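Local coordinates for protein tRNA uridine(34) acetyltransferase (Methanocaldococcus infernus, PDB 6IA8) that acetylates the wobble uridine of tRNA, using acetyl-CoA and radical S-adenosylmethionine chemistry, to form 5-carboxymethyluridine at position 34, at residues A210-L215 against P282-I287; L243-D246 against K250-Y253; E273-P278 against S324-W329; L394-Y399 against T405-S410. One frame throughout, in Å; residues are numbered along the deposited sequence.

Contact 1. Residues A210-L215 against P282-I287; sequences ATRVEL and PDMVKI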
loop_
_atom_site.group_PDB
_atom_site.type_symbol
_atom_site.label_atom_id
_atom_site.label_comp_id
_atom_site.label_asym_id
_atom_site.label_seq_id
_atom_site.Cartn_x
_atom_site.Cartn_y
_atom_site.Cartn_z
ATOM N N ALA A 210 7.568 8.258 -5.994
ATOM C CA ALA A 210 6.548 7.567 -5.214
ATOM C C ALA A 210 5.742 6.633 -6.095
ATOM O O ALA A 210 5.461 6.942 -7.252
ATOM C CB ALA A 210 5.603 8.570 -4.536
ATOM N N THR A 211 5.346 5.496 -5.528
ATOM C CA THR A 211 4.452 4.564 -6.177
ATOM C C THR A 211 3.193 4.327 -5.379
ATOM O O THR A 211 2.238 3.779 -5.941
ATOM C CB THR A 211 5.157 3.215 -6.394
ATOM O OG1 THR A 211 5.680 2.735 -5.145
ATOM C CG2 THR A 211 6.345 3.396 -7.389
ATOM N N ARG A 212 3.181 4.662 -4.074
ATOM C CA ARG A 212 2.017 4.433 -3.221
ATOM C C ARG A 212 1.851 5.627 -2.299
ATOM O O ARG A 212 2.841 6.172 -1.809
ATOM C CB ARG A 212 2.146 3.146 -2.393
ATOM C CG ARG A 212 0.917 2.806 -1.542
ATOM C CD ARG A 212 1.137 1.527 -0.734
ATOM N NE ARG A 212 1.853 1.769 0.517
ATOM C CZ ARG A 212 2.366 0.818 1.289
ATOM N NH1 ARG A 212 2.254 -0.454 0.941
ATOM N NH2 ARG A 212 2.999 1.140 2.406
ATOM N N VAL A 213 0.603 6.038 -2.071
ATOM C CA VAL A 213 0.286 7.095 -1.119
ATOM C C VAL A 213 -0.729 6.561 -0.114
ATOM O O VAL A 213 -1.767 6.009 -0.493
ATOM C CB VAL A 213 -0.252 8.354 -1.822
ATOM C CG1 VAL A 213 -0.669 9.421 -0.757
ATOM C CG2 VAL A 213 0.753 8.933 -2.758
ATOM N N GLU A 214 -0.413 6.693 1.163
ATOM C CA GLU A 214 -1.285 6.254 2.240
ATOM C C GLU A 214 -1.941 7.489 2.838
ATOM O O GLU A 214 -1.239 8.385 3.323
ATOM C CB GLU A 214 -0.518 5.502 3.327
ATOM C CG GLU A 214 -1.443 4.917 4.401
ATOM C CD GLU A 214 -0.698 4.434 5.644
ATOM O OE1 GLU A 214 -0.994 4.946 6.748
ATOM O OE2 GLU A 214 0.178 3.557 5.508
ATOM N N LEU A 215 -3.267 7.543 2.787
ATOM C CA LEU A 215 -4.038 8.679 3.276
ATOM C C LEU A 215 -4.445 8.405 4.716
ATOM O O LEU A 215 -4.952 7.321 5.016
ATOM C CB LEU A 215 -5.280 8.901 2.406
ATOM C CG LEU A 215 -5.001 9.312 0.952
ATOM C CD1 LEU A 215 -6.358 9.352 0.170
ATOM C CD2 LEU A 215 -4.295 10.653 0.875
ATOM N N PRO A 282 -10.301 2.004 -2.190
ATOM C CA PRO A 282 -8.839 2.002 -2.067
ATOM C C PRO A 282 -8.259 0.669 -2.496
ATOM O O PRO A 282 -8.932 -0.361 -2.440
ATOM C CB PRO A 282 -8.602 2.219 -0.570
ATOM C CG PRO A 282 -9.814 1.579 0.092
ATOM C CD PRO A 282 -10.979 1.917 -0.880
ATOM N N ASP A 283 -6.968 0.703 -2.869
ATOM C CA ASP A 283 -6.235 -0.519 -3.179
ATOM C C ASP A 283 -5.859 -1.288 -1.920
ATOM O O ASP A 283 -5.672 -2.509 -1.971
ATOM C CB ASP A 283 -4.951 -0.212 -3.947
ATOM C CG ASP A 283 -5.191 0.524 -5.249
ATOM O OD1 ASP A 283 -6.031 0.042 -5.995
ATOM O OD2 ASP A 283 -4.524 1.577 -5.480
ATOM N N MET A 284 -5.671 -0.583 -0.811
ATOM C CA MET A 284 -5.090 -1.165 0.386
ATOM C C MET A 284 -5.709 -0.440 1.562
ATOM O O MET A 284 -6.072 0.737 1.446
ATOM C CB MET A 284 -3.551 -1.029 0.359
ATOM C CG MET A 284 -2.843 -1.450 1.590
ATOM S SD MET A 284 -1.064 -1.178 1.418
ATOM C CE MET A 284 -0.792 -1.347 -0.353
ATOM N N VAL A 285 -5.832 -1.140 2.691
ATOM C CA VAL A 285 -6.289 -0.501 3.918
ATOM C C VAL A 285 -5.416 -0.973 5.064
ATOM O O VAL A 285 -4.976 -2.123 5.079
ATOM C CB VAL A 285 -7.771 -0.801 4.221
ATOM C CG1 VAL A 285 -8.696 -0.175 3.147
ATOM C CG2 VAL A 285 -7.989 -2.303 4.349
ATOM N N LYS A 286 -5.172 -0.079 6.023
ATOM C CA LYS A 286 -4.435 -0.357 7.253
ATOM C C LYS A 286 -5.396 -0.061 8.395
ATOM O O LYS A 286 -5.890 1.069 8.505
ATOM C CB LYS A 286 -3.186 0.518 7.330
ATOM C CG LYS A 286 -2.315 0.270 8.575
ATOM C CD LYS A 286 -1.209 1.329 8.705
ATOM C CE LYS A 286 0.146 0.834 8.231
ATOM N NZ LYS A 286 0.316 0.898 6.756
ATOM N N ILE A 287 -5.766 -1.098 9.153
ATOM C CA ILE A 287 -6.856 -1.010 10.121
ATOM C C ILE A 287 -6.305 -1.248 11.518
ATOM O O ILE A 287 -5.607 -2.239 11.754
ATOM C CB ILE A 287 -7.969 -2.027 9.826
ATOM C CG1 ILE A 287 -8.530 -1.828 8.420
ATOM C CG2 ILE A 287 -9.107 -1.901 10.879
ATOM C CD1 ILE A 287 -9.335 -3.034 7.956
#
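A salt bridge joins Glu214 to Lys286 across the face of strand 250-255, which runs between the two segments. Lys286 NZ donates to Glu214 OE2 at 2.9 Å, coming from above the carboxylate, 42° out of its plane. The Glu214 chain reaches out extended, whereas that of Lys286, crossing it at about a right angle, bends at its last two torsions (chi3 -101°, chi4 81°) to bring the ammonium back over the acid. Glu191 OE2 also lies near this oxygen, and the lysine probably offsets some of the negative charge collected there. With alanine in place of Lys286 the ammonium is gone, and Glu214 and Glu191 would probably repel each other with less compensation.

Two residues earlier on each strand, a thioether meets a guanidinium. Met284 CE lies 3.4 Å from Arg212 NH1 and 3.5 Å from Arg212 CD, and the methyl meets the guanidinium obliquely. The Arg212 side chain is poorly ordered, which makes this approach less certain than the salt bridge; its NH1 also pairs with Glu136. Met284 and Lys286 rest on Ser252 and His254 respectively.

Val213 and Leu215 point to the other side of the sheet, against helix 234-245. Charged and thioether side chains on the side of parallel strands turned away from that helix fit the interior of the partial TIM-type barrel of a radical SAM core.

Contact 2. Residues L243-D246 against K250-Y253; sequences LLKD and KVSY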
loop_
_atom_site.group_PDB
_atom_site.type_symbol
_atom_site.label_atom_id
_atom_site.label_comp_id
_atom_site.label_asym_id
_atom_site.label_seq_id
_atom_site.Cartn_x
_atom_site.Cartn_y
_atom_site.Cartn_z
ATOM N N LEU A 243 -7.552 12.108 -7.509
ATOM C CA LEU A 243 -6.352 12.677 -8.108
ATOM C C LEU A 243 -5.217 11.662 -8.109
ATOM O O LEU A 243 -4.432 11.603 -9.058
ATOM C CB LEU A 243 -5.940 13.934 -7.355
ATOM C CG LEU A 243 -6.886 15.133 -7.481
ATOM C CD1 LEU A 243 -6.435 16.224 -6.522
ATOM C CD2 LEU A 243 -6.912 15.645 -8.902
ATOM N N LEU A 244 -5.110 10.863 -7.044
ATOM C CA LEU A 244 -4.075 9.832 -6.970
ATOM C C LEU A 244 -4.316 8.750 -8.019
ATOM O O LEU A 244 -3.404 8.378 -8.768
ATOM C CB LEU A 244 -4.048 9.228 -5.556
ATOM C CG LEU A 244 -3.454 10.138 -4.472
ATOM C CD1 LEU A 244 -3.792 9.557 -3.093
ATOM C CD2 LEU A 244 -2.009 10.343 -4.628
ATOM N N LYS A 245 -5.549 8.245 -8.096
ATOM C CA LYS A 245 -5.875 7.202 -9.060
ATOM C C LYS A 245 -5.640 7.684 -10.484
ATOM O O LYS A 245 -5.092 6.951 -11.311
ATOM C CB LYS A 245 -7.327 6.779 -8.890
ATOM C CG LYS A 245 -7.660 5.893 -7.665
ATOM C CD LYS A 245 -6.889 4.567 -7.691
ATOM C CE LYS A 245 -7.457 3.622 -6.631
ATOM N NZ LYS A 245 -8.770 3.098 -7.088
ATOM N N ASP A 246 -6.044 8.922 -10.792
ATOM C CA ASP A 246 -5.889 9.459 -12.138
ATOM C C ASP A 246 -4.466 9.882 -12.427
ATOM O O ASP A 246 -4.199 10.315 -13.541
ATOM C CB ASP A 246 -6.863 10.631 -12.359
ATOM C CG ASP A 246 -8.293 10.142 -12.583
ATOM O OD1 ASP A 246 -8.460 8.955 -13.018
ATOM O OD2 ASP A 246 -9.228 10.933 -12.351
ATOM N N LYS A 250 -0.883 4.050 -6.402
ATOM C CA LYS A 250 -1.603 3.186 -5.477
ATOM C C LYS A 250 -2.080 3.985 -4.282
ATOM O O LYS A 250 -1.365 4.860 -3.765
ATOM C CB LYS A 250 -0.708 2.045 -5.006
ATOM C CG LYS A 250 -0.312 1.105 -6.227
ATOM C CD LYS A 250 0.855 0.148 -5.877
ATOM C CE LYS A 250 2.197 0.764 -6.260
ATOM N NZ LYS A 250 2.244 1.336 -7.635
ATOM N N VAL A 251 -3.258 3.618 -3.795
ATOM C CA VAL A 251 -3.933 4.365 -2.754
ATOM C C VAL A 251 -4.219 3.427 -1.599
ATOM O O VAL A 251 -4.919 2.426 -1.759
ATOM C CB VAL A 251 -5.232 4.998 -3.261
ATOM C CG1 VAL A 251 -5.959 5.715 -2.130
ATOM C CG2 VAL A 251 -4.954 5.940 -4.429
ATOM N N SER A 252 -3.721 3.779 -0.436
ATOM C CA SER A 252 -3.989 3.083 0.810
ATOM C C SER A 252 -4.700 4.011 1.788
ATOM O O SER A 252 -4.398 5.207 1.850
ATOM C CB SER A 252 -2.659 2.592 1.439
ATOM O OG SER A 252 -2.887 2.072 2.726
ATOM N N TYR A 253 -5.623 3.448 2.563
ATOM C CA TYR A 253 -6.354 4.186 3.585
ATOM C C TYR A 253 -5.962 3.651 4.958
ATOM O O TYR A 253 -6.086 2.444 5.214
ATOM C CB TYR A 253 -7.869 4.034 3.462
ATOM C CG TYR A 253 -8.590 4.733 2.352
ATOM C CD1 TYR A 253 -7.919 5.513 1.414
ATOM C CD2 TYR A 253 -9.982 4.636 2.267
ATOM C CE1 TYR A 253 -8.624 6.187 0.417
ATOM C CE2 TYR A 253 -10.686 5.280 1.291
ATOM C CZ TYR A 253 -10.024 6.058 0.361
ATOM O OH TYR A 253 -10.828 6.670 -0.601
#
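Val251 presses its CG2 methyl against Leu244 and Lys245, where helix 234-245 ends and strand 250-255 begins. This is the return from helix to strand in a beta-alpha-beta crossover of the radical SAM barrel: strands 212-218 and 250-255 are parallel neighbours, and helix 234-245, the second of the two helices between them, packs on their outer side.

One methyl does all the touching from the strand. With CG1 anti to the backbone N (chi1 177°), CG2 lies anti to the carbonyl carbon and is presented to the helix. The Leu244 side chain comes to it at a slant, with CB 3.6 Å and CD1 4.0 Å from Val251 CG2, a snug apolar fit. Leu244 also packs on Val213 of strand 212-218 and on Ile202 of helix 199-208, so the same side chain spans two strands and a neighbouring helix.

Lys245 instead passes Val251 at about a right angle, and only the aliphatic part of its chain takes part: CD is 4.0 Å from Val251 CG2. A bend at chi2 (-60°) carries the chain across the methyl, and its ammonium forms a salt bridge with Glu406 of the acetyltransferase domain and a hydrogen bond with Met281 O of its own domain. The strand is anchored here too: Val251 N donates its hydrogen bond to Asp283 OD2, on the segment that leads into strand 284-287.

Contact 3. Residues E273-P278 against S324-W329; sequences EIFTNP and SIMPKW. With SO4 (sulfate ion), chain B.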
loop_
_atom_site.group_PDB
_atom_site.type_symbol
_atom_site.label_atom_id
_atom_site.label_comp_id
_atom_site.label_asym_id
_atom_site.label_seq_id
_atom_site.Cartn_x
_atom_site.Cartn_y
_atom_site.Cartn_z
ATOM N N GLU A 273 -19.116 0.661 2.848
ATOM C CA GLU A 273 -19.176 1.801 1.954
ATOM C C GLU A 273 -17.860 1.987 1.225
ATOM O O GLU A 273 -17.862 2.298 0.034
ATOM C CB GLU A 273 -19.550 3.066 2.720
ATOM C CG GLU A 273 -19.855 4.241 1.828
ATOM C CD GLU A 273 -20.404 5.425 2.599
ATOM O OE1 GLU A 273 -20.913 5.213 3.728
ATOM O OE2 GLU A 273 -20.305 6.551 2.079
ATOM N N ILE A 274 -16.728 1.787 1.912
ATOM C CA ILE A 274 -15.414 2.002 1.312
ATOM C C ILE A 274 -15.167 1.046 0.153
ATOM O O ILE A 274 -14.381 1.360 -0.761
ATOM C CB ILE A 274 -14.334 1.869 2.411
ATOM C CG1 ILE A 274 -14.330 3.164 3.263
ATOM C CG2 ILE A 274 -12.995 1.594 1.825
ATOM C CD1 ILE A 274 -13.527 3.070 4.541
ATOM N N PHE A 275 -15.811 -0.124 0.169
ATOM C CA PHE A 275 -15.592 -1.121 -0.880
ATOM C C PHE A 275 -16.705 -1.190 -1.924
ATOM O O PHE A 275 -16.600 -1.999 -2.874
ATOM C CB PHE A 275 -15.405 -2.506 -0.253
ATOM C CG PHE A 275 -14.246 -2.573 0.715
ATOM C CD1 PHE A 275 -13.032 -1.997 0.388
ATOM C CD2 PHE A 275 -14.395 -3.171 1.957
ATOM C CE1 PHE A 275 -11.972 -2.015 1.298
ATOM C CE2 PHE A 275 -13.342 -3.228 2.835
ATOM C CZ PHE A 275 -12.144 -2.642 2.509
ATOM N N THR A 276 -17.778 -0.388 -1.766
ATOM C CA THR A 276 -18.929 -0.451 -2.667
ATOM C C THR A 276 -19.434 0.930 -3.092
ATOM O O THR A 276 -20.449 1.021 -3.794
ATOM C CB THR A 276 -20.115 -1.240 -2.064
ATOM O OG1 THR A 276 -20.598 -0.607 -0.860
ATOM C CG2 THR A 276 -19.741 -2.677 -1.754
ATOM N N ASN A 277 -18.756 2.001 -2.696
ATOM C CA ASN A 277 -19.058 3.363 -3.127
ATOM C C ASN A 277 -17.879 3.862 -3.949
ATOM O O ASN A 277 -16.734 3.830 -3.460
ATOM C CB ASN A 277 -19.279 4.241 -1.907
ATOM C CG ASN A 277 -19.563 5.679 -2.253
ATOM O OD1 ASN A 277 -19.154 6.186 -3.302
ATOM N ND2 ASN A 277 -20.248 6.369 -1.335
ATOM N N PRO A 278 -18.075 4.228 -5.223
ATOM C CA PRO A 278 -16.912 4.494 -6.101
ATOM C C PRO A 278 -16.110 5.731 -5.686
ATOM O O PRO A 278 -15.007 5.960 -6.193
ATOM C CB PRO A 278 -17.542 4.692 -7.486
ATOM C CG PRO A 278 -18.912 5.189 -7.170
ATOM C CD PRO A 278 -19.352 4.417 -5.930
ATOM N N SER A 324 -14.295 -10.070 6.108
ATOM C CA SER A 324 -15.219 -10.983 5.447
ATOM C C SER A 324 -15.843 -10.357 4.202
ATOM O O SER A 324 -16.329 -11.086 3.332
ATOM C CB SER A 324 -16.339 -11.408 6.409
ATOM O OG SER A 324 -17.258 -10.349 6.568
ATOM N N ILE A 325 -15.896 -9.027 4.115
ATOM C CA ILE A 325 -16.464 -8.367 2.938
ATOM C C ILE A 325 -15.409 -7.723 2.059
ATOM O O ILE A 325 -15.769 -7.115 1.055
ATOM C CB ILE A 325 -17.528 -7.314 3.314
ATOM C CG1 ILE A 325 -16.862 -6.143 4.076
ATOM C CG2 ILE A 325 -18.652 -7.986 4.091
ATOM C CD1 ILE A 325 -17.680 -4.844 4.046
ATOM N N MET A 326 -14.128 -7.813 2.400
ATOM C CA MET A 326 -13.096 -7.165 1.583
ATOM C C MET A 326 -13.062 -7.772 0.182
ATOM O O MET A 326 -12.996 -8.991 0.056
ATOM C CB MET A 326 -11.717 -7.324 2.216
ATOM C CG MET A 326 -11.199 -6.110 2.878
ATOM S SD MET A 326 -9.700 -6.496 3.782
ATOM C CE MET A 326 -9.956 -5.366 5.187
ATOM N N PRO A 327 -13.102 -6.975 -0.878
ATOM C CA PRO A 327 -12.997 -7.546 -2.230
ATOM C C PRO A 327 -11.644 -8.193 -2.475
ATOM O O PRO A 327 -10.665 -8.002 -1.755
ATOM C CB PRO A 327 -13.212 -6.341 -3.158
ATOM C CG PRO A 327 -13.994 -5.342 -2.283
ATOM C CD PRO A 327 -13.496 -5.559 -0.884
ATOM N N LYS A 328 -11.597 -8.964 -3.552
ATOM C CA LYS A 328 -10.383 -9.675 -3.915
ATOM C C LYS A 328 -9.267 -8.727 -4.301
ATOM O O LYS A 328 -8.108 -9.146 -4.337
ATOM C CB LYS A 328 -10.657 -10.625 -5.087
ATOM C CG LYS A 328 -11.652 -11.738 -4.770
ATOM C CD LYS A 328 -11.941 -12.591 -6.018
ATOM C CE LYS A 328 -12.944 -13.698 -5.726
ATOM N NZ LYS A 328 -12.981 -14.716 -6.815
ATOM N N TRP A 329 -9.603 -7.500 -4.689
ATOM C CA TRP A 329 -8.621 -6.540 -5.178
ATOM C C TRP A 329 -8.063 -5.652 -4.083
ATOM O O TRP A 329 -7.268 -4.753 -4.394
ATOM C CB TRP A 329 -9.213 -5.657 -6.278
ATOM C CG TRP A 329 -10.642 -5.229 -6.077
ATOM C CD1 TRP A 329 -11.766 -5.877 -6.532
ATOM C CD2 TRP A 329 -11.107 -4.045 -5.427
ATOM N NE1 TRP A 329 -12.905 -5.157 -6.208
ATOM C CE2 TRP A 329 -12.533 -4.045 -5.505
ATOM C CE3 TRP A 329 -10.478 -3.027 -4.737
ATOM C CZ2 TRP A 329 -13.316 -3.054 -4.924
ATOM C CZ3 TRP A 329 -11.272 -2.017 -4.168
ATOM C CH2 TRP A 329 -12.667 -2.036 -4.284
HETATM S S SO4 B . -15.131 -9.363 -4.950
HETATM O O1 SO4 B . -15.541 -10.336 -5.964
HETATM O O2 SO4 B . -13.839 -8.798 -5.337
HETATM O O3 SO4 B . -14.975 -10.018 -3.684
HETATM O O4 SO4 B . -16.152 -8.332 -4.797
#
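Pro327 lies over one face of the Phe275 ring, its CD 3.9 Å from the ring centroid in a CH-pi contact 27° off the normal. At the ring's edge sits Ile325 CD1, 4.2 Å from Phe275 CD2, while Met326 CG approaches obliquely to 3.6 Å from Phe275 CE2. Pro327 serves a second flat group as well: its CB stands 3.2 Å above the Trp329 indole, toward the rim. Near the plane of that indole, Phe275 O meets Trp329 CZ2 at 4.0 Å. With CG anti to its carbonyl carbon (chi1 -59°), Phe275 sends its ring into the bend formed by residues 325-327. Were Phe275 an alanine, Pro327 CD and Met326 CG would probably lose their aromatic partner and a gap would open between the helix end and the 325-327 chain.

A sulfate, probably from the crystallisation liquor, accepts a nearly straight hydrogen bond from Lys328 N to its O2 (2.9 Å, 166°).

The contact brings the C-terminal end of helix 264-276 against the chain leaving helix 312-325. On the sheet side Met326 rests on Val285 and Ile287 of strand 284-287; toward the acetyltransferase domain Trp329 stacks on Tyr399 of strand 392-401.

Contact 4. Residues L394-Y399 against T405-S410; sequences LVREDY and TEIFLS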
loop_
_atom_site.group_PDB
_atom_site.type_symbol
_atom_site.label_atom_id
_atom_site.label_comp_id
_atom_site.label_asym_id
_atom_site.label_seq_id
_atom_site.Cartn_x
_atom_site.Cartn_y
_atom_site.Cartn_z
ATOM N N LEU A 394 -5.868 -16.993 -15.873
ATOM C CA LEU A 394 -5.861 -15.531 -15.871
ATOM C C LEU A 394 -7.280 -15.055 -15.608
ATOM O O LEU A 394 -8.180 -15.390 -16.365
ATOM C CB LEU A 394 -5.360 -14.976 -17.205
ATOM C CG LEU A 394 -4.663 -13.605 -17.134
ATOM C CD1 LEU A 394 -4.040 -13.252 -18.493
ATOM C CD2 LEU A 394 -5.595 -12.522 -16.687
ATOM N N VAL A 395 -7.493 -14.328 -14.523
ATOM C CA VAL A 395 -8.824 -13.920 -14.068
ATOM C C VAL A 395 -8.926 -12.405 -14.165
ATOM O O VAL A 395 -7.928 -11.695 -14.062
ATOM C CB VAL A 395 -9.087 -14.379 -12.614
ATOM C CG1 VAL A 395 -10.434 -13.876 -12.125
ATOM C CG2 VAL A 395 -9.015 -15.910 -12.515
ATOM N N ARG A 396 -10.131 -11.906 -14.395
ATOM C CA ARG A 396 -10.334 -10.470 -14.515
ATOM C C ARG A 396 -11.535 -10.054 -13.690
ATOM O O ARG A 396 -12.561 -10.722 -13.721
ATOM C CB ARG A 396 -10.567 -10.046 -15.976
ATOM C CG ARG A 396 -10.989 -8.595 -16.141
ATOM C CD ARG A 396 -11.065 -8.242 -17.617
ATOM N NE ARG A 396 -11.696 -6.934 -17.835
ATOM C CZ ARG A 396 -11.938 -6.419 -19.031
ATOM N NH1 ARG A 396 -11.584 -7.099 -20.109
ATOM N NH2 ARG A 396 -12.524 -5.234 -19.140
ATOM N N GLU A 397 -11.432 -8.912 -13.019
ATOM C CA GLU A 397 -12.545 -8.326 -12.285
ATOM C C GLU A 397 -12.462 -6.819 -12.436
ATOM O O GLU A 397 -11.401 -6.240 -12.162
ATOM C CB GLU A 397 -12.471 -8.693 -10.805
ATOM C CG GLU A 397 -13.571 -8.091 -9.950
ATOM C CD GLU A 397 -13.434 -8.505 -8.499
ATOM O OE1 GLU A 397 -12.483 -9.247 -8.148
ATOM O OE2 GLU A 397 -14.273 -8.099 -7.711
ATOM N N ASP A 398 -13.569 -6.197 -12.855
ATOM C CA ASP A 398 -13.649 -4.760 -13.077
ATOM C C ASP A 398 -14.480 -4.108 -11.975
ATOM O O ASP A 398 -15.446 -4.700 -11.460
ATOM C CB ASP A 398 -14.296 -4.432 -14.430
ATOM C CG ASP A 398 -13.437 -4.868 -15.642
ATOM O OD1 ASP A 398 -12.394 -5.523 -15.482
ATOM O OD2 ASP A 398 -13.786 -4.484 -16.755
ATOM N N TYR A 399 -14.169 -2.838 -11.683
ATOM C CA TYR A 399 -15.036 -2.066 -10.801
ATOM C C TYR A 399 -14.912 -0.584 -11.113
ATOM O O TYR A 399 -13.930 -0.130 -11.690
ATOM C CB TYR A 399 -14.747 -2.341 -9.328
ATOM C CG TYR A 399 -13.329 -2.160 -8.873
ATOM C CD1 TYR A 399 -12.393 -3.166 -9.085
ATOM C CD2 TYR A 399 -12.922 -0.993 -8.198
ATOM C CE1 TYR A 399 -11.068 -3.025 -8.660
ATOM C CE2 TYR A 399 -11.579 -0.845 -7.739
ATOM C CZ TYR A 399 -10.676 -1.890 -7.996
ATOM O OH TYR A 399 -9.380 -1.847 -7.571
ATOM N N THR A 405 -12.681 3.404 -14.535
ATOM C CA THR A 405 -12.797 1.954 -14.485
ATOM C C THR A 405 -11.469 1.356 -14.056
ATOM O O THR A 405 -10.419 1.680 -14.633
ATOM C CB THR A 405 -13.213 1.375 -15.832
ATOM O OG1 THR A 405 -14.499 1.889 -16.174
ATOM C CG2 THR A 405 -13.302 -0.144 -15.767
ATOM N N GLU A 406 -11.530 0.493 -13.040
ATOM C CA GLU A 406 -10.383 -0.278 -12.585
ATOM C C GLU A 406 -10.561 -1.693 -13.101
ATOM O O GLU A 406 -11.662 -2.239 -13.000
ATOM C CB GLU A 406 -10.278 -0.293 -11.068
ATOM C CG GLU A 406 -10.113 1.058 -10.425
ATOM C CD GLU A 406 -8.701 1.660 -10.531
ATOM O OE1 GLU A 406 -7.756 1.001 -11.043
ATOM O OE2 GLU A 406 -8.520 2.802 -10.048
ATOM N N ILE A 407 -9.506 -2.244 -13.707
ATOM C CA ILE A 407 -9.452 -3.625 -14.168
ATOM C C ILE A 407 -8.404 -4.340 -13.321
ATOM O O ILE A 407 -7.224 -3.968 -13.323
ATOM C CB ILE A 407 -9.106 -3.707 -15.660
ATOM C CG1 ILE A 407 -10.179 -2.981 -16.498
ATOM C CG2 ILE A 407 -8.968 -5.185 -16.068
ATOM C CD1 ILE A 407 -9.769 -1.690 -17.053
ATOM N N PHE A 408 -8.827 -5.335 -12.576
ATOM C CA PHE A 408 -7.933 -6.096 -11.707
ATOM C C PHE A 408 -7.704 -7.441 -12.373
ATOM O O PHE A 408 -8.623 -8.264 -12.453
ATOM C CB PHE A 408 -8.537 -6.281 -10.328
ATOM C CG PHE A 408 -7.638 -7.017 -9.348
ATOM C CD1 PHE A 408 -6.587 -6.366 -8.742
ATOM C CD2 PHE A 408 -7.861 -8.336 -9.027
ATOM C CE1 PHE A 408 -5.763 -7.002 -7.811
ATOM C CE2 PHE A 408 -7.059 -8.994 -8.099
ATOM C CZ PHE A 408 -5.998 -8.328 -7.493
ATOM N N LEU A 409 -6.515 -7.614 -12.942
ATOM C CA LEU A 409 -6.113 -8.840 -13.620
ATOM C C LEU A 409 -5.263 -9.673 -12.680
ATOM O O LEU A 409 -4.390 -9.136 -12.005
ATOM C CB LEU A 409 -5.293 -8.524 -14.873
ATOM C CG LEU A 409 -5.966 -7.714 -15.982
ATOM C CD1 LEU A 409 -4.916 -7.422 -17.078
ATOM C CD2 LEU A 409 -7.178 -8.466 -16.587
ATOM N N SER A 410 -5.462 -10.988 -12.670
ATOM C CA SER A 410 -4.677 -11.815 -11.765
ATOM C C SER A 410 -4.463 -13.199 -12.358
ATOM O O SER A 410 -5.233 -13.664 -13.199
ATOM C CB SER A 410 -5.351 -11.908 -10.385
ATOM O OG SER A 410 -6.628 -12.499 -10.522
HETATM O O HOH W 1 -8.767 -10.807 -11.226
#
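Tyr399, Glu406 and Phe408 bury the most surface between these antiparallel strands, all on one face of the sheet. The Tyr399 ring lies over the aliphatic part of Glu406: CB stands 3.6 Å from the ring centroid, a CH-pi contact 16° off the normal. The first torsion of Tyr399 (chi1 54°) sets CG between backbone N and carbonyl carbon and folds the ring over the adjacent strand. Glu406 bends at chi2 (-77°), and its carboxylate is held by Arg426 and Arg444 as well as the lysine of helix 234-245. Phe408 puts its CB near the plane of the Tyr399 ring, 4.4 Å from CE1, and 3.4 Å from Glu397 O; its own ring meets Phe422.

Six backbone bonds hold the pairing, two each for Val395 with Ser410, Glu397 with Phe408 and Tyr399 with Glu406. A water bridges Phe408 O and Ser410 OG, with a weak bond to Val395 O. On the other face Arg396 grips Asp398 side-on, its NE 2.8 Å from OD1 and its NH2 2.8 Å from OD2, beside Ile407 and Leu409. Helix 469-484 packs there, with Glu484 a second partner of Arg396. This is a beta hairpin at the border of the mixed sheet of a GNAT-type acetyltransferase domain.

In the fold
Contacts 1 and 2 share the parallel barrel sheet: contact 2 is nested in the chain loop closed by contact 1, and strand 250-255 lies between the two strands of contact 1. Contact 1, nearest the chain's centre but only partly buried, pairs a salt bridge with thioether packing; contact 2 is buried and apolar in its touching atoms. Contact 3, also buried but farther out, is aromatic and aliphatic packing just outside that sheet. Contact 4, partly buried, belongs to the acetyltransferase sheet, and it alone rests on backbone pairing. The two domains meet between them: Lys245 NZ of contact 2 forms a salt bridge with Glu406 OE2 of contact 4 (3.0 Å), and Trp329 of contact 3 packs on Tyr399, Glu397 and Phe408.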